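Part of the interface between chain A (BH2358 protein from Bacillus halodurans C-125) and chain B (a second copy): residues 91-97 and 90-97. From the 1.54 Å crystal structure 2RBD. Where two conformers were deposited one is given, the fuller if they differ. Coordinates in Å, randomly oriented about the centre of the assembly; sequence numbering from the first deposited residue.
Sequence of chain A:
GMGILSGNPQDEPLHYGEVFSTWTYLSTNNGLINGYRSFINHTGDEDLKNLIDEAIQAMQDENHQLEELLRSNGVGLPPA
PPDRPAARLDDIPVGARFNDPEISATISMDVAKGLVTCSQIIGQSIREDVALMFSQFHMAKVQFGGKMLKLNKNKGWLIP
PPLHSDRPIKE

Chain A 91-97: DIPVGAR
Chain B (90-97) DDIPVGAR

The two stretches are copies of one sequence and meet almost symmetrically: each contact made by a residue of chain A recurs, at the same distance, with the chains exchanged. The register is set by Ile92, whose CA atoms in the two chains lie 5.5 Å apart. The chains run in roughly opposing directions there, placing Pro93 of each by Asp91 of the other. No hydrogen bond crosses the contact, so shape and apolar packing carry it, over 288 Å² of buried surface counted on both sides.

Each backbone can be built from one set of torsions. Asp91 (phi/psi -89/-4) leads into extended Ile92 (-85/122) and Pro93 (-55/138); Val94 (-54/-43), Gly95 (-67/-16) and Ala96 (-100/-6) then form a short 3-10 segment before Arg97 (-87/133). Within chain A the turn is closed by Ala96(A) N donating to Pro93(A) O at 2.9 Å and Arg97(A) N to Val94(A) O at 3.1 Å; chain B has the same pair. This turn folds Ala96 back onto the side of the stretch that carries Pro93, and in both residues the CA-to-CB bond points toward the partner.

The central bump is the proline ring, puckered C-gamma exo. Pro93(A) CD sits 3.4 Å from Asp91(B) O and 3.9 Å from Ile92(B) CA, while Pro93(A) CG comes within 3.7 Å of Asp91(B) CB. The compact, rigid ring thus fits against the backbone at Asp91-Ile92 of the partner. The reciprocal ring does likewise, and the two meet with Pro93(A) CD and Pro93(B) CD 4.2 Å apart.

Buried Ile92 extends the apolar surface. Its CA-to-CB bond runs sideways, but chi1 of -54° (m) and chi2 of 168° (t) carry the long branch across: Ile92(A) CG1 lies 4.1 Å from Pro93(B) CD, and Ile92(A) CD1 ends 3.8 Å from Ala96(B) CB. The small methyl of buried Ala96 suits this place, offering an apolar surface to the isoleucine tip. Gly95 makes no contact, nor does Val94, its side chain out of reach on the exposed part of the turn.

Asp91 borders the contact. With chi1 -71° (m) and chi2 -17°, it lends its CB to the proline ring while the residue remains exposed. Asp91(A) O and Asp91(B) O approach to 3.5 Å; both are acceptors, so this proximity is not a bond. Arg97 makes no contact, its NE and NH2 hydrogen-bonded elsewhere in the structure, and the CA-to-CB bond of Asp90(B) points away.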

# COMPACT_ATOMS: atom_id res chain seq x y z
N ASP A 91 -27.67 11.08 -25.98
CA ASP A 91 -27.26 10.25 -27.08
C ASP A 91 -26.45 9.05 -26.66
O ASP A 91 -26.08 8.23 -27.49
CB ASP A 91 -26.40 11.05 -28.04
CG ASP A 91 -27.19 12.08 -28.82
OD1 ASP A 91 -28.44 11.97 -28.88
OD2 ASP A 91 -26.54 12.98 -29.39
N ILE A 92 -26.14 8.92 -25.38
CA ILE A 92 -25.31 7.79 -24.93
C ILE A 92 -26.25 6.62 -24.69
O ILE A 92 -27.17 6.72 -23.87
CB ILE A 92 -24.51 8.08 -23.64
CG1 ILE A 92 -23.66 9.36 -23.79
CG2 ILE A 92 -23.64 6.88 -23.28
CD1 ILE A 92 -23.05 9.91 -22.46
N PRO A 93 -26.03 5.48 -25.39
CA PRO A 93 -26.85 4.29 -25.10
C PRO A 93 -26.80 3.93 -23.62
O PRO A 93 -25.72 3.98 -23.01
CB PRO A 93 -26.17 3.20 -25.91
CG PRO A 93 -25.50 3.92 -27.02
CD PRO A 93 -25.03 5.21 -26.43
N VAL A 94 -27.95 3.56 -23.02
CA VAL A 94 -28.06 3.35 -21.60
C VAL A 94 -27.02 2.35 -21.08
O VAL A 94 -26.39 2.55 -20.05
CB VAL A 94 -29.48 2.87 -21.25
CG1 VAL A 94 -29.55 2.37 -19.82
CG2 VAL A 94 -30.48 4.00 -21.49
N GLY A 95 -26.83 1.28 -21.82
CA GLY A 95 -25.87 0.23 -21.43
C GLY A 95 -24.40 0.67 -21.45
O GLY A 95 -23.57 0.02 -20.85
N ALA A 96 -24.11 1.79 -22.12
CA ALA A 96 -22.76 2.36 -22.20
C ALA A 96 -22.56 3.52 -21.24
O ALA A 96 -21.44 4.05 -21.10
CB ALA A 96 -22.48 2.82 -23.63
N ARG A 97 -23.62 3.93 -20.57
CA ARG A 97 -23.63 5.16 -19.77
C ARG A 97 -23.15 4.91 -18.35
O ARG A 97 -23.62 3.99 -17.68
CB ARG A 97 -25.08 5.72 -19.69
CG ARG A 97 -25.39 6.64 -18.45
CD ARG A 97 -25.65 8.10 -18.76
NE ARG A 97 -25.26 9.00 -17.66
CZ ARG A 97 -25.98 9.35 -16.59
NH1 ARG A 97 -27.17 8.81 -16.35
NH2 ARG A 97 -25.46 10.19 -15.69
N ASP B 90 -21.33 1.55 -32.31
CA ASP B 90 -21.43 2.72 -33.19
C ASP B 90 -22.42 3.74 -32.75
O ASP B 90 -22.45 4.81 -33.32
CB ASP B 90 -21.81 2.32 -34.61
CG ASP B 90 -20.76 1.46 -35.27
OD1 ASP B 90 -19.62 1.37 -34.74
OD2 ASP B 90 -21.10 0.85 -36.32
N ASP B 91 -23.27 3.43 -31.78
CA ASP B 91 -24.19 4.41 -31.26
C ASP B 91 -23.62 5.22 -30.11
O ASP B 91 -24.28 6.12 -29.61
CB ASP B 91 -25.42 3.72 -30.74
CG ASP B 91 -26.30 3.17 -31.84
OD1 ASP B 91 -26.14 3.58 -33.02
OD2 ASP B 91 -27.17 2.33 -31.51
N ILE B 92 -22.41 4.91 -29.68
CA ILE B 92 -21.83 5.65 -28.54
C ILE B 92 -21.18 6.90 -29.09
O ILE B 92 -20.27 6.80 -29.93
CB ILE B 92 -20.79 4.83 -27.74
CG1 ILE B 92 -21.37 3.47 -27.28
CG2 ILE B 92 -20.29 5.64 -26.54
CD1 ILE B 92 -20.33 2.45 -26.74
N PRO B 93 -21.60 8.10 -28.63
CA PRO B 93 -20.92 9.32 -29.07
C PRO B 93 -19.42 9.24 -28.79
O PRO B 93 -19.01 8.77 -27.72
CB PRO B 93 -21.53 10.39 -28.19
CG PRO B 93 -22.88 9.87 -27.84
CD PRO B 93 -22.69 8.40 -27.69
N VAL B 94 -18.58 9.70 -29.74
CA VAL B 94 -17.14 9.54 -29.67
C VAL B 94 -16.57 10.07 -28.35
O VAL B 94 -15.73 9.45 -27.72
CB VAL B 94 -16.47 10.23 -30.87
CG1 VAL B 94 -14.97 10.32 -30.67
CG2 VAL B 94 -16.82 9.48 -32.15
N GLY B 95 -17.05 11.23 -27.94
CA GLY B 95 -16.57 11.86 -26.70
C GLY B 95 -16.93 11.11 -25.42
O GLY B 95 -16.32 11.35 -24.39
N ALA B 96 -17.88 10.18 -25.50
CA ALA B 96 -18.30 9.34 -24.37
C ALA B 96 -17.70 7.95 -24.41
O ALA B 96 -17.86 7.15 -23.48
CB ALA B 96 -19.83 9.24 -24.35
N ARG B 97 -16.99 7.65 -25.48
CA ARG B 97 -16.52 6.28 -25.76
C ARG B 97 -15.18 6.02 -25.10
O ARG B 97 -14.24 6.80 -25.25
CB ARG B 97 -16.36 6.08 -27.29
CG ARG B 97 -15.33 4.97 -27.74
CD ARG B 97 -15.94 3.76 -28.41
NE ARG B 97 -15.17 2.52 -28.19
CZ ARG B 97 -14.12 2.08 -28.88
NH1 ARG B 97 -13.57 2.80 -29.85
NH2 ARG B 97 -13.54 0.92 -28.53